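Local coordinates for NUDIX hydrolase (Alicyclobacillus acidocaldarius subsp. acidocaldarius, PDB 3QSJ), which probably hydrolyses phosphorus-containing acid anhydrides with the help of a divalent metal ion such as magnesium or manganese, and can bind calcium, at residues Gly46-Ala57 / Pro73-Glu82; Thr83-Leu91 / Thr103-Cys114. All coordinates share one frame; numbering follows the deposited sequence.

Contact 1: Gly46-Ala57 / Pro73-Glu82; sequences GGAADPSDAEMA and PALAVTALRE. With CA (calcium ion), chain B.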
loop_
_atom_site.group_PDB
_atom_site.type_symbol
_atom_site.label_atom_id
_atom_site.label_comp_id
_atom_site.label_asym_id
_atom_site.label_seq_id
_atom_site.Cartn_x
_atom_site.Cartn_y
_atom_site.Cartn_z
ATOM N N GLY A 46 -0.027 -3.880 2.375
ATOM C CA GLY A 46 -0.420 -3.129 3.571
ATOM C C GLY A 46 -0.250 -3.924 4.835
ATOM O O GLY A 46 0.239 -5.059 4.809
ATOM N N GLY A 47 -0.636 -3.351 5.950
ATOM C CA GLY A 47 -0.531 -4.104 7.190
ATOM C C GLY A 47 -0.625 -3.198 8.385
ATOM O O GLY A 47 -0.890 -1.998 8.267
ATOM N N ALA A 48 -0.385 -3.786 9.530
ATOM C CA ALA A 48 -0.561 -3.139 10.828
ATOM C C ALA A 48 0.501 -2.114 11.033
ATOM O O ALA A 48 1.683 -2.311 10.671
ATOM C CB ALA A 48 -0.522 -4.204 11.960
ATOM N N ALA A 49 0.096 -1.005 11.699
ATOM C CA ALA A 49 1.027 0.036 12.096
ATOM C C ALA A 49 2.097 -0.520 13.048
ATOM O O ALA A 49 1.807 -1.398 13.868
ATOM C CB ALA A 49 0.277 1.200 12.792
ATOM N N ASP A 50 3.330 -0.004 12.938
ATOM C CA ASP A 50 4.473 -0.367 13.817
ATOM C C ASP A 50 4.956 0.934 14.501
ATOM O O ASP A 50 4.849 1.999 13.877
ATOM C CB ASP A 50 5.601 -0.958 12.956
ATOM C CG ASP A 50 6.904 -1.342 13.696
ATOM O OD1 ASP A 50 6.955 -2.451 14.282
ATOM O OD2 ASP A 50 7.840 -0.488 13.761
ATOM N N PRO A 51 5.557 0.874 15.715
ATOM C CA PRO A 51 6.015 2.123 16.381
ATOM C C PRO A 51 6.997 2.936 15.559
ATOM O O PRO A 51 6.936 4.160 15.626
ATOM C CB PRO A 51 6.701 1.620 17.655
ATOM C CG PRO A 51 6.002 0.289 17.956
ATOM C CD PRO A 51 5.700 -0.305 16.608
ATOM N N SER A 52 7.911 2.280 14.779
ATOM C CA SER A 52 8.896 3.070 14.007
ATOM C C SER A 52 8.227 3.886 12.895
ATOM O O SER A 52 8.892 4.736 12.321
ATOM C CB SER A 52 10.015 2.199 13.421
ATOM O OG SER A 52 9.516 1.229 12.503
ATOM N N ASP A 53 6.932 3.597 12.551
ATOM C CA ASP A 53 6.265 4.331 11.465
ATOM C C ASP A 53 6.105 5.819 11.819
ATOM O O ASP A 53 6.471 6.671 10.999
ATOM C CB ASP A 53 4.918 3.701 11.071
ATOM C CG ASP A 53 5.111 2.295 10.515
ATOM O OD1 ASP A 53 6.257 1.971 10.096
ATOM O OD2 ASP A 53 4.140 1.509 10.541
ATOM N N ALA A 54 5.600 6.129 13.044
ATOM C CA ALA A 54 5.465 7.527 13.447
ATOM C C ALA A 54 6.848 8.175 13.597
ATOM O O ALA A 54 6.994 9.344 13.258
ATOM C CB ALA A 54 4.711 7.616 14.764
ATOM N N GLU A 55 7.876 7.390 13.960
ATOM C CA GLU A 55 9.243 7.967 14.110
ATOM C C GLU A 55 9.770 8.421 12.726
ATOM O O GLU A 55 10.255 9.554 12.561
ATOM C CB GLU A 55 10.199 6.933 14.703
ATOM C CG GLU A 55 9.862 6.516 16.131
ATOM C CD GLU A 55 10.914 5.627 16.761
ATOM O OE1 GLU A 55 11.070 4.470 16.307
ATOM O OE2 GLU A 55 11.577 6.086 17.717
HETATM N N MSE A 56 9.596 7.547 11.701
HETATM C CA MSE A 56 9.983 7.884 10.339
HETATM C C MSE A 56 9.118 9.022 9.784
HETATM O O MSE A 56 9.638 9.862 9.044
HETATM C CB MSE A 56 9.835 6.659 9.416
HETATM C CG MSE A 56 10.948 5.623 9.679
HETATM SE SE MSE A 56 10.834 4.178 8.366
HETATM C CE MSE A 56 9.455 3.062 9.378
ATOM N N ALA A 57 7.849 9.100 10.203
ATOM C CA ALA A 57 7.007 10.177 9.694
ATOM C C ALA A 57 7.530 11.561 10.139
ATOM O O ALA A 57 7.345 12.542 9.411
ATOM C CB ALA A 57 5.567 9.976 10.092
ATOM N N PRO A 73 0.304 11.056 8.526
ATOM C CA PRO A 73 1.720 10.877 8.098
ATOM C C PRO A 73 2.254 9.543 8.578
ATOM O O PRO A 73 2.871 8.857 7.782
ATOM C CB PRO A 73 2.464 12.039 8.790
ATOM C CG PRO A 73 1.381 13.160 8.834
ATOM C CD PRO A 73 0.115 12.352 9.240
ATOM N N ALA A 74 2.028 9.165 9.843
ATOM C CA ALA A 74 2.534 7.858 10.319
ATOM C C ALA A 74 1.912 6.722 9.524
ATOM O O ALA A 74 2.618 5.787 9.171
ATOM C CB ALA A 74 2.226 7.648 11.802
ATOM N N LEU A 75 0.593 6.761 9.275
ATOM C CA LEU A 75 -0.066 5.659 8.523
ATOM C C LEU A 75 0.397 5.596 7.051
ATOM O O LEU A 75 0.493 4.500 6.488
ATOM C CB LEU A 75 -1.615 5.761 8.689
ATOM C CG LEU A 75 -1.984 5.315 10.119
ATOM C CD1 LEU A 75 -3.397 5.648 10.457
ATOM C CD2 LEU A 75 -1.806 3.793 10.277
ATOM N N ALA A 76 0.763 6.753 6.458
ATOM C CA ALA A 76 1.332 6.794 5.088
ATOM C C ALA A 76 2.630 6.012 5.103
ATOM O O ALA A 76 2.862 5.176 4.225
ATOM C CB ALA A 76 1.604 8.227 4.623
ATOM N N VAL A 77 3.420 6.215 6.139
ATOM C CA VAL A 77 4.655 5.462 6.343
ATOM C C VAL A 77 4.375 3.969 6.504
ATOM O O VAL A 77 5.055 3.143 5.864
ATOM C CB VAL A 77 5.505 6.061 7.502
ATOM C CG1 VAL A 77 6.665 5.120 7.830
ATOM C CG2 VAL A 77 6.073 7.439 7.069
ATOM N N THR A 78 3.362 3.610 7.309
ATOM C CA THR A 78 2.989 2.192 7.496
ATOM C C THR A 78 2.765 1.601 6.114
ATOM O O THR A 78 3.275 0.555 5.804
ATOM C CB THR A 78 1.701 2.074 8.369
ATOM O OG1 THR A 78 1.967 2.652 9.654
ATOM C CG2 THR A 78 1.171 0.604 8.425
ATOM N N ALA A 79 1.989 2.284 5.287
ATOM C CA ALA A 79 1.671 1.788 3.944
ATOM C C ALA A 79 2.916 1.602 3.064
ATOM O O ALA A 79 3.065 0.558 2.411
ATOM C CB ALA A 79 0.661 2.712 3.281
ATOM N N LEU A 80 3.812 2.582 3.097
ATOM C CA LEU A 80 5.058 2.559 2.300
ATOM C C LEU A 80 5.962 1.438 2.810
ATOM O O LEU A 80 6.577 0.722 2.003
ATOM C CB LEU A 80 5.740 3.918 2.418
ATOM C CG LEU A 80 5.047 5.001 1.583
ATOM C CD1 LEU A 80 5.391 6.396 2.134
ATOM C CD2 LEU A 80 5.356 4.813 0.089
ATOM N N ARG A 81 6.064 1.291 4.109
ATOM C CA ARG A 81 6.928 0.241 4.665
ATOM C C ARG A 81 6.438 -1.172 4.271
ATOM O O ARG A 81 7.250 -2.024 3.923
ATOM C CB ARG A 81 7.004 0.343 6.213
ATOM C CG ARG A 81 7.773 -0.869 6.861
ATOM C CD ARG A 81 7.828 -0.811 8.411
ATOM N NE ARG A 81 6.492 -0.585 8.992
ATOM C CZ ARG A 81 5.514 -1.484 9.050
ATOM N NH1 ARG A 81 5.705 -2.730 8.586
ATOM N NH2 ARG A 81 4.334 -1.154 9.578
ATOM N N GLU A 82 5.133 -1.417 4.434
ATOM C CA GLU A 82 4.491 -2.717 4.172
ATOM C C GLU A 82 4.646 -3.048 2.685
ATOM O O GLU A 82 4.940 -4.197 2.324
ATOM C CB GLU A 82 3.013 -2.635 4.562
ATOM C CG GLU A 82 2.796 -2.626 6.072
ATOM C CD GLU A 82 2.987 -3.960 6.791
ATOM O OE1 GLU A 82 2.853 -5.015 6.127
ATOM O OE2 GLU A 82 3.159 -3.958 8.034
HETATM CA CA CA B . 1.834 -6.747 4.891
HETATM O O HOH W 1 1.467 -7.516 7.056
HETATM O O HOH W 2 4.278 -7.170 4.993
#
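Strand 46-48 passes helix 73-82 with axes 6.9 Å apart, its Gly46 CA 5.0 Å from Glu82 CA, and helix 51-57 crosses the same helix at 114°. Between them the Asp53 side chain, a knob among Ala74, Val77, Thr78 and Arg81, carries the polar contact. Arg81 grips it side-on: NE reaches OD1 at 2.8 Å and NH2 reaches OD2, each on a syn lone pair, the two planes only 4° apart. Extended through chi2, the Arg81 chain bends at chi3 (50°) to bring the guanidinium to this edge. Thr78 OG1 at 2.6 Å and Asp50 N reach OD2 from opposite faces of the carboxylate, the latter as part of a capping box. Three donors on OD2 and a fourth on OD1 fix the carboxylate's rotation. Arg81 NH2 donates to Ala48 O at 3.1 Å, while NH1 bonds Glu82 OE2, probably helping to orient that metal ligand. Val77 CG1 meets CE of Met56 (present as selenomethionine) at 3.8 Å, and Ala54 packs on Ala74. Gly46 O at 2.3 Å and Glu82 OE1 at 2.4 Å bind calcium; strand carbonyl and helix glutamate sharing a metal, with helix 51-57 in their connection, typify the Nudix metal site.

Contact 2: Thr83-Leu91 / Thr103-Cys114; sequences TAEEIGWLL and TPLAPDEQADLC. With CA (calcium ion), chain B.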
loop_
_atom_site.group_PDB
_atom_site.type_symbol
_atom_site.label_atom_id
_atom_site.label_comp_id
_atom_site.label_asym_id
_atom_site.label_seq_id
_atom_site.Cartn_x
_atom_site.Cartn_y
_atom_site.Cartn_z
ATOM N N THR A 83 4.565 -2.011 1.820
ATOM C CA THR A 83 4.747 -2.197 0.392
ATOM C C THR A 83 6.199 -2.655 0.095
ATOM O O THR A 83 6.408 -3.555 -0.724
ATOM C CB THR A 83 4.390 -0.900 -0.370
ATOM O OG1 THR A 83 2.997 -0.617 -0.118
ATOM C CG2 THR A 83 4.599 -1.048 -1.869
ATOM N N ALA A 84 7.196 -2.038 0.765
ATOM C CA ALA A 84 8.602 -2.394 0.514
ATOM C C ALA A 84 8.795 -3.843 0.928
ATOM O O ALA A 84 9.457 -4.625 0.226
ATOM C CB ALA A 84 9.519 -1.466 1.329
ATOM N N GLU A 85 8.197 -4.218 2.059
ATOM C CA GLU A 85 8.349 -5.598 2.539
ATOM C C GLU A 85 7.749 -6.588 1.565
ATOM O O GLU A 85 8.314 -7.642 1.357
ATOM C CB GLU A 85 7.623 -5.781 3.889
ATOM C CG GLU A 85 8.257 -4.991 5.024
ATOM C CD GLU A 85 7.445 -5.045 6.306
ATOM O OE1 GLU A 85 6.453 -5.806 6.343
ATOM O OE2 GLU A 85 7.782 -4.314 7.263
ATOM N N GLU A 86 6.570 -6.260 1.010
ATOM C CA GLU A 86 5.820 -7.213 0.202
ATOM C C GLU A 86 6.294 -7.328 -1.230
ATOM O O GLU A 86 6.366 -8.449 -1.750
ATOM C CB GLU A 86 4.325 -6.812 0.282
ATOM C CG GLU A 86 3.742 -7.113 1.642
ATOM C CD GLU A 86 2.269 -6.781 1.695
ATOM O OE1 GLU A 86 1.536 -7.178 0.762
ATOM O OE2 GLU A 86 1.848 -6.188 2.712
ATOM N N ILE A 87 6.630 -6.206 -1.861
ATOM C CA ILE A 87 6.994 -6.232 -3.289
ATOM C C ILE A 87 8.388 -5.727 -3.631
ATOM O O ILE A 87 8.740 -5.689 -4.821
ATOM C CB ILE A 87 5.870 -5.590 -4.157
ATOM C CG1 ILE A 87 5.687 -4.113 -3.770
ATOM C CG2 ILE A 87 4.537 -6.391 -4.004
ATOM C CD1 ILE A 87 6.042 -3.034 -4.734
ATOM N N GLY A 88 9.182 -5.378 -2.614
ATOM C CA GLY A 88 10.603 -5.064 -2.837
ATOM C C GLY A 88 10.923 -3.717 -3.460
ATOM O O GLY A 88 12.010 -3.536 -4.038
ATOM N N TRP A 89 9.960 -2.798 -3.445
ATOM C CA TRP A 89 10.225 -1.440 -3.957
ATOM C C TRP A 89 9.923 -0.451 -2.819
ATOM O O TRP A 89 8.846 -0.537 -2.185
ATOM C CB TRP A 89 9.339 -1.086 -5.175
ATOM C CG TRP A 89 9.700 -1.875 -6.421
ATOM C CD1 TRP A 89 9.265 -3.125 -6.749
ATOM C CD2 TRP A 89 10.526 -1.443 -7.514
ATOM N NE1 TRP A 89 9.859 -3.548 -7.918
ATOM C CE2 TRP A 89 10.643 -2.538 -8.408
ATOM C CE3 TRP A 89 11.279 -0.284 -7.766
ATOM C CZ2 TRP A 89 11.402 -2.468 -9.589
ATOM C CZ3 TRP A 89 11.977 -0.194 -8.955
ATOM C CH2 TRP A 89 12.006 -1.262 -9.867
ATOM N N LEU A 90 10.815 0.532 -2.642
ATOM C CA LEU A 90 10.575 1.638 -1.708
ATOM C C LEU A 90 10.127 2.755 -2.532
ATOM O O LEU A 90 10.902 3.272 -3.367
ATOM C CB LEU A 90 11.838 2.102 -0.956
ATOM C CG LEU A 90 12.123 1.455 0.361
ATOM C CD1 LEU A 90 13.551 1.766 0.833
ATOM C CD2 LEU A 90 11.090 1.839 1.415
ATOM N N LEU A 91 8.877 3.151 -2.337
ATOM C CA LEU A 91 8.264 4.249 -3.066
ATOM C C LEU A 91 8.456 5.550 -2.343
ATOM O O LEU A 91 8.561 5.578 -1.105
ATOM C CB LEU A 91 6.752 4.024 -3.217
ATOM C CG LEU A 91 6.339 3.078 -4.352
ATOM C CD1 LEU A 91 6.889 1.746 -4.158
ATOM C CD2 LEU A 91 4.917 2.950 -4.398
ATOM N N THR A 103 15.419 2.955 -7.794
ATOM C CA THR A 103 15.854 1.579 -7.895
ATOM C C THR A 103 15.045 0.674 -6.960
ATOM O O THR A 103 14.547 1.105 -5.917
ATOM C CB THR A 103 17.365 1.447 -7.556
ATOM O OG1 THR A 103 17.557 1.954 -6.247
ATOM C CG2 THR A 103 18.285 2.185 -8.559
ATOM N N PRO A 104 14.965 -0.619 -7.289
ATOM C CA PRO A 104 14.331 -1.550 -6.353
ATOM C C PRO A 104 15.320 -1.895 -5.240
ATOM O O PRO A 104 16.543 -1.675 -5.355
ATOM C CB PRO A 104 14.117 -2.812 -7.212
ATOM C CG PRO A 104 15.234 -2.761 -8.229
ATOM C CD PRO A 104 15.488 -1.309 -8.497
ATOM N N LEU A 105 14.807 -2.523 -4.210
ATOM C CA LEU A 105 15.670 -3.068 -3.165
ATOM C C LEU A 105 16.251 -4.357 -3.710
ATOM O O LEU A 105 15.587 -5.089 -4.447
ATOM C CB LEU A 105 14.814 -3.411 -1.919
ATOM C CG LEU A 105 14.191 -2.230 -1.193
ATOM C CD1 LEU A 105 13.097 -2.741 -0.243
ATOM C CD2 LEU A 105 15.277 -1.440 -0.413
ATOM N N ALA A 106 17.484 -4.654 -3.336
ATOM C CA ALA A 106 18.098 -5.912 -3.706
ATOM C C ALA A 106 17.372 -7.007 -2.865
ATOM O O ALA A 106 16.846 -6.694 -1.792
ATOM C CB ALA A 106 19.586 -5.888 -3.348
ATOM N N PRO A 107 17.334 -8.267 -3.333
ATOM C CA PRO A 107 16.709 -9.342 -2.535
ATOM C C PRO A 107 17.118 -9.332 -1.065
ATOM O O PRO A 107 16.249 -9.457 -0.204
ATOM C CB PRO A 107 17.205 -10.623 -3.222
ATOM C CG PRO A 107 17.466 -10.231 -4.611
ATOM C CD PRO A 107 17.911 -8.798 -4.592
ATOM N N ASP A 108 18.438 -9.136 -0.773
ATOM C CA ASP A 108 18.959 -9.144 0.613
ATOM C C ASP A 108 18.439 -7.991 1.465
ATOM O O ASP A 108 18.214 -8.176 2.650
ATOM C CB ASP A 108 20.486 -9.148 0.634
ATOM C CG ASP A 108 21.138 -10.524 0.668
ATOM O OD1 ASP A 108 20.400 -11.543 0.614
ATOM O OD2 ASP A 108 22.386 -10.586 0.755
ATOM N N GLU A 109 18.236 -6.814 0.868
ATOM C CA GLU A 109 17.720 -5.651 1.614
ATOM C C GLU A 109 16.261 -5.905 1.870
ATOM O O GLU A 109 15.790 -5.617 2.956
ATOM C CB GLU A 109 17.887 -4.344 0.814
ATOM C CG GLU A 109 19.344 -4.047 0.470
ATOM C CD GLU A 109 19.555 -2.836 -0.401
ATOM O OE1 GLU A 109 18.933 -2.765 -1.486
ATOM O OE2 GLU A 109 20.347 -1.955 0.005
ATOM N N GLN A 110 15.529 -6.456 0.871
ATOM C CA GLN A 110 14.098 -6.791 1.106
ATOM C C GLN A 110 14.023 -7.852 2.209
ATOM O O GLN A 110 13.189 -7.758 3.094
ATOM C CB GLN A 110 13.395 -7.289 -0.171
ATOM C CG GLN A 110 11.908 -7.595 0.018
ATOM C CD GLN A 110 11.225 -8.059 -1.253
ATOM O OE1 GLN A 110 11.860 -8.270 -2.318
ATOM N NE2 GLN A 110 9.918 -8.224 -1.188
ATOM N N ALA A 111 14.896 -8.842 2.173
ATOM C CA ALA A 111 14.887 -9.883 3.224
ATOM C C ALA A 111 15.082 -9.265 4.612
ATOM O O ALA A 111 14.345 -9.608 5.547
ATOM C CB ALA A 111 15.982 -10.920 2.954
ATOM N N ASP A 112 16.054 -8.331 4.737
ATOM C CA ASP A 112 16.364 -7.595 5.972
ATOM C C ASP A 112 15.178 -6.743 6.440
ATOM O O ASP A 112 14.947 -6.640 7.642
ATOM C CB ASP A 112 17.594 -6.692 5.769
ATOM C CG ASP A 112 18.911 -7.438 5.851
ATOM O OD1 ASP A 112 18.889 -8.661 6.116
ATOM O OD2 ASP A 112 19.962 -6.804 5.632
ATOM N N LEU A 113 14.429 -6.132 5.502
ATOM C CA LEU A 113 13.248 -5.333 5.885
ATOM C C LEU A 113 12.146 -6.233 6.423
ATOM O O LEU A 113 11.389 -5.804 7.288
ATOM C CB LEU A 113 12.684 -4.559 4.703
ATOM C CG LEU A 113 13.465 -3.437 4.071
ATOM C CD1 LEU A 113 12.489 -2.510 3.323
ATOM C CD2 LEU A 113 14.249 -2.618 5.077
ATOM N N CYS A 114 12.061 -7.488 5.932
ATOM C CA CYS A 114 11.032 -8.430 6.396
ATOM C C CYS A 114 11.279 -9.028 7.795
ATOM O O CYS A 114 10.384 -9.664 8.375
ATOM C CB CYS A 114 10.733 -9.490 5.343
ATOM S SG CYS A 114 10.059 -8.799 3.803
HETATM CA CA CA B . 1.834 -6.747 4.891
HETATM O O HOH W 3 10.248 -3.379 7.423
HETATM O O HOH W 2 4.278 -7.170 4.993
HETATM O O HOH W 1 1.467 -7.516 7.056
#
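The C-terminal end of the Nudix helix, which carries the metal ligand Glu86, meets helix 107-113 and its leading loop here; the short helical axes approach to 8.6 Å at 125°. Gln110 bridges them through its amide: NE2 donates to Glu85 O, a carbonyl of the last turn, at 3.1 Å, nearly straight at 176°. The acceptor lies in the amide plane, but the donor stands above the carbonyl plane, away from the lone-pair directions. With CG anti to the backbone N and the chain extended beyond it, the amide comes alongside Gly88, its CD 3.4 Å from Gly88 CA. Gln110 OE1 is held by Arg168, so both ends of the amide are bonded and its flip is settled.

Gly88, the first residue past the helix and at positive phi, presents its O to Leu105 N at 3.0 Å. Next to it, Pro104 lies over one face of Trp89 in a CH-pi contact, CB 3.5 Å from the centroid of the six-membered ring and 5° off its normal; Trp89 NE1 bonds Glu166 O, which helps fix the indole. Deeper in, Leu105 divides its methyls, CD2 against Leu90 CD1 and CD1 against Ala84 CB, which Leu113 CD1 also touches at 3.7 Å.

At the other end, Cys114 SG lies 3.2 Å from Glu85 O. Glu85 uses its carboxylate in three directions: OE2 has a salt bridge to Arg81 and accepts from water 3, which also donates to Leu113 O, while OE1 takes water 2, a calcium ligand. Glu85 is therefore second-shell to the metal, whereas Glu86 OE2 binds it directly at 2.2 Å. The consecutive glutamates match the REXXEE signature of the Nudix helix, backed here by a further helix.

Overall arrangement
Contact 1 and contact 2 share helix 72-87, contact 1 using its first part and contact 2 its last turn and exit. Both are partly buried, but the touching residues of contact 1 include none that are exposed, whereas contact 2 reaches the surface at Thr103 and Pro104. Contact 1 relies on an ionic network of side chains; contact 2 relies on backbone carbonyls, leucine packing and an aromatic face. Their centres are about 15 Å apart, yet one calcium ion joins them, with Gly46 and Glu82 from contact 1, Glu86 from contact 2, and waters 1 and 2 common to both. Gly46 N probably also hydrogen-bonds Glu86 OE2, and Arg81 links them through its salt bridge to Glu85.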